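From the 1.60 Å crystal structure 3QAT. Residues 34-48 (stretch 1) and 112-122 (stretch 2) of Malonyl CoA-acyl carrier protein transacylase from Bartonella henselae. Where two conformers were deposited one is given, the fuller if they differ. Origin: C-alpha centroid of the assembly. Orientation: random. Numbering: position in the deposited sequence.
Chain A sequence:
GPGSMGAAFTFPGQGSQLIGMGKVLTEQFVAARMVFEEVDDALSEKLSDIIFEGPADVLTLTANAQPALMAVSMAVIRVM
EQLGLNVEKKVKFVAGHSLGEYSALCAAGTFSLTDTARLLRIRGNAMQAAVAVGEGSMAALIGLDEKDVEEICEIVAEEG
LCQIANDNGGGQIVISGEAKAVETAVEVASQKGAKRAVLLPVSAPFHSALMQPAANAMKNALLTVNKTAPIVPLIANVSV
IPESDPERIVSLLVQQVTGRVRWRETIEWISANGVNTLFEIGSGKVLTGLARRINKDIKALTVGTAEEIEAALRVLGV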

ATOM      1  N   MET A  34      10.048 -15.463 -12.727  1.00 11.16           N
ATOM      2  CA  MET A  34      11.363 -14.948 -12.318  1.00 10.46           C
ATOM      3  C   MET A  34      11.289 -13.893 -11.223  1.00  9.52           C
ATOM      4  O   MET A  34      12.192 -13.800 -10.424  1.00  9.33           O
ATOM      5  CB  MET A  34      12.126 -14.404 -13.531  1.00 11.24           C
ATOM      6  CG  MET A  34      12.564 -15.507 -14.454  1.00 12.61           C
ATOM      7  SD  MET A  34      13.529 -14.952 -15.884  1.00 15.10           S
ATOM      8  CE  MET A  34      12.441 -13.755 -16.640  1.00 13.12           C
ATOM      9  N   VAL A  35      10.225 -13.101 -11.192  1.00  9.52           N
ATOM     10  CA  VAL A  35      10.068 -12.136 -10.081  1.00  8.05           C
ATOM     11  C   VAL A  35       9.996 -12.872  -8.741  1.00  7.92           C
ATOM     12  O   VAL A  35      10.729 -12.520  -7.798  1.00  8.37           O
ATOM     13  CB  VAL A  35       8.823 -11.235 -10.292  1.00  7.95           C
ATOM     14  CG1 VAL A  35       8.435 -10.486  -8.989  1.00  9.41           C
ATOM     15  CG2 VAL A  35       9.090 -10.261 -11.430  1.00  9.13           C
ATOM     16  N   PHE A  36       9.171 -13.917  -8.650  1.00  8.96           N
ATOM     17  CA  PHE A  36       9.084 -14.685  -7.390  1.00  9.07           C
ATOM     18  C   PHE A  36      10.377 -15.385  -7.039  1.00  9.20           C
ATOM     19  O   PHE A  36      10.765 -15.420  -5.874  1.00  9.45           O
ATOM     20  CB  PHE A  36       7.908 -15.668  -7.387  1.00 10.24           C
ATOM     21  CG  PHE A  36       6.566 -14.987  -7.371  1.00  9.30           C
ATOM     22  CD1 PHE A  36       5.944 -14.664  -6.162  1.00 10.40           C
ATOM     23  CD2 PHE A  36       5.919 -14.644  -8.559  1.00 11.82           C
ATOM     24  CE1 PHE A  36       4.700 -14.015  -6.164  1.00 11.77           C
ATOM     25  CE2 PHE A  36       4.672 -14.010  -8.554  1.00 12.45           C
ATOM     26  CZ  PHE A  36       4.068 -13.684  -7.359  1.00 11.34           C
ATOM     27  N   GLU A  37      11.055 -15.944  -8.045  1.00  9.68           N
ATOM     28  CA  GLU A  37      12.347 -16.556  -7.802  1.00  9.27           C
ATOM     29  C   GLU A  37      13.353 -15.567  -7.223  1.00  8.69           C
ATOM     30  O   GLU A  37      14.095 -15.907  -6.297  1.00  8.31           O
ATOM     31  CB  GLU A  37      12.893 -17.134  -9.107  1.00 10.22           C
ATOM     32  CG  GLU A  37      12.118 -18.354  -9.593  1.00 12.01           C
ATOM     33  CD  GLU A  37      12.553 -18.768 -10.976  1.00 16.11           C
ATOM     34  OE1 GLU A  37      13.450 -18.105 -11.530  1.00 15.54           O
ATOM     35  OE2 GLU A  37      12.020 -19.767 -11.497  1.00 16.92           O
ATOM     36  N   GLU A  38      13.380 -14.340  -7.771  1.00  8.56           N
ATOM     37  CA  GLU A  38      14.343 -13.350  -7.320  1.00  8.54           C
ATOM     38  C   GLU A  38      13.995 -12.862  -5.912  1.00  8.27           C
ATOM     39  O   GLU A  38      14.894 -12.671  -5.087  1.00  8.28           O
ATOM     40  CB  GLU A  38      14.461 -12.164  -8.294  1.00  8.42           C
ATOM     41  CG  GLU A  38      15.499 -11.171  -7.787  1.00  9.33           C
ATOM     42  CD  GLU A  38      15.895 -10.098  -8.789  1.00 11.11           C
ATOM     43  OE1 GLU A  38      15.337 -10.064  -9.904  1.00 11.08           O
ATOM     44  OE2 GLU A  38      16.753  -9.279  -8.419  1.00 13.56           O
ATOM     45  N   VAL A  39      12.705 -12.631  -5.667  1.00  8.12           N
ATOM     46  CA  VAL A  39      12.305 -12.257  -4.305  1.00  7.91           C
ATOM     47  C   VAL A  39      12.711 -13.308  -3.251  1.00  8.63           C
ATOM     48  O   VAL A  39      13.271 -12.959  -2.195  1.00  7.83           O
ATOM     49  CB  VAL A  39      10.817 -11.885  -4.254  1.00  7.11           C
ATOM     50  CG1 VAL A  39      10.357 -11.745  -2.796  1.00  8.49           C
ATOM     51  CG2 VAL A  39      10.613 -10.582  -5.034  1.00  7.50           C
ATOM     52  N   ASP A  40      12.463 -14.589  -3.534  1.00  7.63           N
ATOM     53  CA  ASP A  40      12.914 -15.673  -2.638  1.00  8.74           C
ATOM     54  C   ASP A  40      14.433 -15.586  -2.416  1.00  8.92           C
ATOM     55  O   ASP A  40      14.922 -15.708  -1.294  1.00  9.38           O
ATOM     56  CB  ASP A  40      12.580 -17.035  -3.252  1.00  9.47           C
ATOM     57  CG  ASP A  40      11.132 -17.458  -3.027  1.00 10.34           C
ATOM     58  OD1 ASP A  40      10.361 -16.750  -2.336  1.00  9.00           O
ATOM     59  OD2 ASP A  40      10.770 -18.514  -3.590  1.00 12.44           O
ATOM     60  N   ASP A  41      15.186 -15.409  -3.505  1.00  8.44           N
ATOM     61  CA  ASP A  41      16.649 -15.313  -3.384  1.00  8.94           C
ATOM     62  C   ASP A  41      17.062 -14.129  -2.522  1.00  9.05           C
ATOM     63  O   ASP A  41      17.913 -14.256  -1.636  1.00 10.10           O
ATOM     64  CB  ASP A  41      17.302 -15.200  -4.769  1.00  9.80           C
ATOM     65  CG  ASP A  41      18.806 -15.114  -4.678  1.00 11.87           C
ATOM     66  OD1 ASP A  41      19.442 -16.164  -4.497  1.00 14.41           O
ATOM     67  OD2 ASP A  41      19.338 -14.005  -4.767  1.00 13.06           O
ATOM     68  N   ALA A  42      16.420 -12.989  -2.765  1.00  9.11           N
ATOM     69  CA  ALA A  42      16.766 -11.741  -2.100  1.00  8.75           C
ATOM     70  C   ALA A  42      16.576 -11.851  -0.590  1.00  9.16           C
ATOM     71  O   ALA A  42      17.320 -11.240   0.184  1.00  9.90           O
ATOM     72  CB  ALA A  42      15.888 -10.593  -2.637  1.00  8.64           C
ATOM     73  N   LEU A  43      15.555 -12.611  -0.200  1.00  9.15           N
ATOM     74  CA  LEU A  43      15.220 -12.817   1.223  1.00  8.80           C
ATOM     75  C   LEU A  43      15.818 -14.086   1.843  1.00 10.48           C
ATOM     76  O   LEU A  43      15.621 -14.343   3.050  1.00 11.61           O
ATOM     77  CB  LEU A  43      13.689 -12.861   1.392  1.00  8.93           C
ATOM     78  CG  LEU A  43      12.991 -11.580   0.929  1.00  8.79           C
ATOM     79  CD1 LEU A  43      11.453 -11.707   1.093  1.00  8.41           C
ATOM     80  CD2 LEU A  43      13.554 -10.333   1.651  1.00 10.06           C
ATOM     81  N   SER A  44      16.507 -14.881   1.017  1.00 10.65           N
ATOM     82  CA  SER A  44      17.089 -16.165   1.431  1.00 12.86           C
ATOM     83  C   SER A  44      16.034 -17.073   2.044  1.00 13.33           C
ATOM     84  O   SER A  44      16.269 -17.713   3.081  1.00 14.05           O
ATOM     85  CB  SER A  44      18.230 -15.952   2.442  1.00 13.21           C
ATOM     86  OG  SER A  44      19.288 -15.199   1.864  1.00 17.80           O
ATOM     87  N   GLU A  45      14.864 -17.144   1.406  1.00 12.83           N
ATOM     88  CA  GLU A  45      13.704 -17.827   1.987  0.70 13.62           C
ATOM     89  C   GLU A  45      12.757 -18.230   0.877  1.00 13.33           C
ATOM     90  O   GLU A  45      12.590 -17.458  -0.062  1.00 13.84           O
ATOM     91  CB  GLU A  45      12.933 -16.823   2.880  0.70 13.99           C
ATOM     92  CG  GLU A  45      11.915 -17.461   3.807  0.70 17.10           C
ATOM     93  CD  GLU A  45      10.923 -16.456   4.370  0.70 17.65           C
ATOM     94  OE1 GLU A  45      10.884 -15.282   3.931  0.70 15.96           O
ATOM     95  OE2 GLU A  45      10.167 -16.861   5.263  0.70 22.93           O
ATOM     96  N   LYS A  46      12.097 -19.383   1.015  1.00 13.25           N
ATOM     97  CA  LYS A  46      11.027 -19.749   0.087  1.00 12.80           C
ATOM     98  C   LYS A  46       9.710 -19.041   0.483  1.00 11.27           C
ATOM     99  O   LYS A  46       8.699 -19.675   0.824  1.00 11.03           O
ATOM    100  CB  LYS A  46      10.825 -21.266   0.034  1.00 13.99           C
ATOM    101  CG  LYS A  46      11.935 -22.019  -0.687  1.00 17.56           C
ATOM    102  CD  LYS A  46      11.831 -21.799  -2.206  1.00 21.86           C
ATOM    103  CE  LYS A  46      12.787 -22.703  -2.997  1.00 25.39           C
ATOM    104  NZ  LYS A  46      12.539 -22.597  -4.482  1.00 25.62           N
ATOM    105  N   LEU A  47       9.720 -17.712   0.409  1.00 10.04           N
ATOM    106  CA  LEU A  47       8.516 -16.933   0.672  1.00  8.81           C
ATOM    107  C   LEU A  47       7.399 -17.345  -0.274  1.00  8.83           C
ATOM    108  O   LEU A  47       6.221 -17.383   0.130  1.00  9.22           O
ATOM    109  CB  LEU A  47       8.830 -15.433   0.518  1.00  7.57           C
ATOM    110  CG  LEU A  47       7.621 -14.503   0.680  1.00  7.93           C
ATOM    111  CD1 LEU A  47       6.968 -14.582   2.098  1.00  8.46           C
ATOM    112  CD2 LEU A  47       7.996 -13.045   0.306  1.00  9.19           C
ATOM    113  N   SER A  48       7.764 -17.664  -1.520  1.00  8.84           N
ATOM    114  CA  SER A  48       6.765 -18.054  -2.505  1.00  9.44           C
ATOM    115  C   SER A  48       5.900 -19.243  -2.052  1.00 10.37           C
ATOM    116  O   SER A  48       4.732 -19.330  -2.420  1.00 10.25           O
ATOM    117  CB  SER A  48       7.434 -18.350  -3.864  1.00  9.92           C
ATOM    118  OG  SER A  48       8.344 -19.449  -3.718  1.00 12.14           O
TER
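Stretch 2 (112-122) SLTDTARLLRI

How does stretch 2 lie on stretch 1? Residues 113-122 form a helix that packs on helix 34-43 with a closest axial approach of 8.7 Å and a signed crossing angle of -55°, the two N-to-C directions diverging by 55°. The backbones come nearest at Ala42 and Thr114, whose CA atoms are 5.2 Å apart. Ser112 caps the second helix: its OG accepts from Asp115 N at 3.0 Å.

What fills the space between the helices? Small and branched apolar side chains do. Leu113 CD2 lies 4.0 Å from Val35 CG1, and Leu113 CD1 lies 3.9 Å from Val39 CG2. Ala117 CB meets Ala42 CB at 4.0 Å and Val39 CG1 at 4.1 Å, so methyl packs on methyl near the closest backbone approach. Farther along, Leu43 CD2 reaches Arg121 CB at 3.6 Å.

Which polar groups are satisfied at the Thr114 end? Thr114 OG1 donates to Glu38 OE2 at 2.7 Å and accepts from water 2, which also donates to Asp41 OD2. Thr114 N, in the first turn of its helix, instead donates to water 1 at 3.0 Å; that water donates to Glu38 OE2, closing a second route between the same two residues.

How do the arginines serve the end of helix 34-43? Arg118 NE donates almost straight to Ala42 O at 3.0 Å, supplying a donor to a carbonyl near the helix end, while its NH2 donates to water 3, which donates to Asp41 O. Past the Schellman turn at Ser44, Arg121 NH2 and NH1 both donate to Glu45 OE1, at 3.0 and 3.1 Å, within a salt bridge. Arg121 NH1 also donates to water 4, which donates to Leu43 O; NE and NH2 have further partners elsewhere in the structure.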

ATOM      1  N   SER A 112      15.925  -1.459  -7.252  1.00  9.29           N
ATOM      2  CA  SER A 112      15.940  -2.781  -7.883  1.00  9.43           C
ATOM      3  C   SER A 112      14.921  -3.691  -7.201  1.00  8.74           C
ATOM      4  O   SER A 112      14.523  -3.447  -6.058  1.00  9.57           O
ATOM      5  CB  SER A 112      17.311  -3.458  -7.797  1.00  9.68           C
ATOM      6  OG  SER A 112      17.649  -3.853  -6.449  1.00  9.73           O
ATOM      7  N   LEU A 113      14.564  -4.766  -7.885  1.00  8.78           N
ATOM      8  CA  LEU A 113      13.655  -5.748  -7.280  1.00  8.28           C
ATOM      9  C   LEU A 113      14.234  -6.395  -6.015  1.00  8.38           C
ATOM     10  O   LEU A 113      13.542  -6.535  -5.002  1.00  8.39           O
ATOM     11  CB  LEU A 113      13.282  -6.819  -8.309  1.00  8.40           C
ATOM     12  CG  LEU A 113      12.338  -7.926  -7.772  1.00  7.34           C
ATOM     13  CD1 LEU A 113      10.961  -7.390  -7.324  1.00  8.59           C
ATOM     14  CD2 LEU A 113      12.128  -8.969  -8.836  1.00 10.03           C
ATOM     15  N   THR A 114      15.506  -6.775  -6.060  1.00  8.66           N
ATOM     16  CA  THR A 114      16.128  -7.362  -4.884  1.00  8.41           C
ATOM     17  C   THR A 114      16.125  -6.385  -3.688  1.00  8.28           C
ATOM     18  O   THR A 114      15.803  -6.765  -2.544  1.00  8.80           O
ATOM     19  CB  THR A 114      17.556  -7.871  -5.236  1.00  9.01           C
ATOM     20  OG1 THR A 114      17.442  -9.181  -5.825  1.00 10.65           O
ATOM     21  CG2 THR A 114      18.462  -7.957  -3.988  1.00  9.25           C
ATOM     22  N   ASP A 115      16.458  -5.112  -3.943  1.00  8.07           N
ATOM     23  CA  ASP A 115      16.455  -4.126  -2.871  1.00  7.87           C
ATOM     24  C   ASP A 115      15.060  -3.849  -2.343  1.00  7.84           C
ATOM     25  O   ASP A 115      14.884  -3.661  -1.151  1.00  7.71           O
ATOM     26  CB  ASP A 115      17.161  -2.832  -3.314  1.00  8.43           C
ATOM     27  CG  ASP A 115      18.670  -3.015  -3.436  1.00 11.70           C
ATOM     28  OD1 ASP A 115      19.236  -4.026  -2.914  1.00 12.87           O
ATOM     29  OD2 ASP A 115      19.315  -2.120  -4.036  1.00 14.55           O
ATOM     30  N   THR A 116      14.068  -3.810  -3.238  1.00  8.22           N
ATOM     31  CA  THR A 116      12.694  -3.558  -2.796  1.00  7.70           C
ATOM     32  C   THR A 116      12.205  -4.692  -1.903  1.00  7.22           C
ATOM     33  O   THR A 116      11.574  -4.448  -0.861  1.00  7.53           O
ATOM     34  CB  THR A 116      11.766  -3.404  -4.001  1.00  7.36           C
ATOM     35  OG1 THR A 116      12.272  -2.350  -4.848  1.00  7.49           O
ATOM     36  CG2 THR A 116      10.361  -2.990  -3.522  1.00  8.57           C
ATOM     37  N   ALA A 117      12.530  -5.931  -2.284  1.00  7.07           N
ATOM     38  CA  ALA A 117      12.170  -7.071  -1.421  1.00  6.41           C
ATOM     39  C   ALA A 117      12.787  -6.937  -0.027  1.00  6.85           C
ATOM     40  O   ALA A 117      12.102  -7.112   0.982  1.00  6.52           O
ATOM     41  CB  ALA A 117      12.593  -8.392  -2.066  1.00  7.41           C
ATOM     42  N   ARG A 118      14.067  -6.600   0.023  1.00  6.78           N
ATOM     43  CA  ARG A 118      14.749  -6.494   1.293  1.00  6.99           C
ATOM     44  C   ARG A 118      14.239  -5.311   2.108  1.00  7.48           C
ATOM     45  O   ARG A 118      14.078  -5.431   3.323  1.00  7.92           O
ATOM     46  CB  ARG A 118      16.271  -6.407   1.070  1.00  7.64           C
ATOM     47  CG  ARG A 118      16.878  -7.719   0.553  1.00  8.38           C
ATOM     48  CD  ARG A 118      18.322  -7.511   0.178  1.00 11.56           C
ATOM     49  NE  ARG A 118      18.894  -8.772  -0.262  1.00 13.10           N
ATOM     50  CZ  ARG A 118      20.069  -8.888  -0.865  1.00 17.36           C
ATOM     51  NH1 ARG A 118      20.796  -7.804  -1.146  1.00 16.10           N
ATOM     52  NH2 ARG A 118      20.503 -10.096  -1.203  1.00 19.07           N
ATOM     53  N   LEU A 119      13.970  -4.195   1.446  1.00  6.96           N
ATOM     54  CA  LEU A 119      13.434  -3.030   2.161  1.00  6.90           C
ATOM     55  C   LEU A 119      12.096  -3.377   2.797  1.00  6.44           C
ATOM     56  O   LEU A 119      11.844  -2.969   3.927  1.00  7.31           O
ATOM     57  CB  LEU A 119      13.255  -1.810   1.232  1.00  7.46           C
ATOM     58  CG  LEU A 119      14.532  -1.079   0.803  1.00  7.32           C
ATOM     59  CD1 LEU A 119      14.180  -0.184  -0.384  1.00  8.78           C
ATOM     60  CD2 LEU A 119      15.102  -0.250   1.965  1.00  8.79           C
ATOM     61  N   LEU A 120      11.246  -4.125   2.075  1.00  6.97           N
ATOM     62  CA  LEU A 120       9.913  -4.466   2.604  1.00  7.07           C
ATOM     63  C   LEU A 120       9.956  -5.496   3.721  1.00  6.88           C
ATOM     64  O   LEU A 120       9.166  -5.436   4.655  1.00  7.47           O
ATOM     65  CB  LEU A 120       8.951  -4.889   1.481  1.00  6.87           C
ATOM     66  CG  LEU A 120       8.569  -3.698   0.593  1.00  6.71           C
ATOM     67  CD1 LEU A 120       7.794  -4.248  -0.580  1.00  6.91           C
ATOM     68  CD2 LEU A 120       7.735  -2.674   1.386  1.00  7.85           C
ATOM     69  N   ARG A 121      10.931  -6.401   3.663  1.00  7.10           N
ATOM     70  CA  ARG A 121      11.156  -7.313   4.772  1.00  6.55           C
ATOM     71  C   ARG A 121      11.640  -6.548   6.032  1.00  7.22           C
ATOM     72  O   ARG A 121      11.149  -6.779   7.129  1.00  8.39           O
ATOM     73  CB  ARG A 121      12.112  -8.434   4.330  1.00  7.44           C
ATOM     74  CG  ARG A 121      12.647  -9.333   5.440  1.00  6.70           C
ATOM     75  CD  ARG A 121      11.572  -9.992   6.302  1.00  9.05           C
ATOM     76  NE  ARG A 121      10.563 -10.764   5.550  1.00  8.52           N
ATOM     77  CZ  ARG A 121      10.734 -12.015   5.109  1.00 10.06           C
ATOM     78  NH1 ARG A 121      11.911 -12.638   5.202  1.00 10.42           N
ATOM     79  NH2 ARG A 121       9.705 -12.634   4.531  1.00 10.72           N
ATOM     80  N   ILE A 122      12.556  -5.598   5.833  1.00  7.24           N
ATOM     81  CA  ILE A 122      13.022  -4.740   6.946  1.00  8.29           C
ATOM     82  C   ILE A 122      11.830  -3.956   7.503  1.00  8.06           C
ATOM     83  O   ILE A 122      11.662  -3.840   8.737  1.00  8.85           O
ATOM     84  CB  ILE A 122      14.157  -3.801   6.456  1.00  9.20           C
ATOM     85  CG1 ILE A 122      15.433  -4.630   6.273  1.00 10.32           C
ATOM     86  CG2 ILE A 122      14.377  -2.648   7.471  1.00  9.10           C
ATOM     87  CD1 ILE A 122      16.499  -3.894   5.414  1.00 11.51           C
TER
HETATM   88  O   HOH W   1      17.215  -6.787  -8.497  1.00 11.01           O
HETATM   89  O   HOH W   2      19.188 -11.299  -5.238  1.00 14.17           O
HETATM   90  O   HOH W   3      20.122 -12.751  -0.671  1.00 15.89           O
HETATM   91  O   HOH W   4      14.822 -12.202   5.063  1.00 16.31           O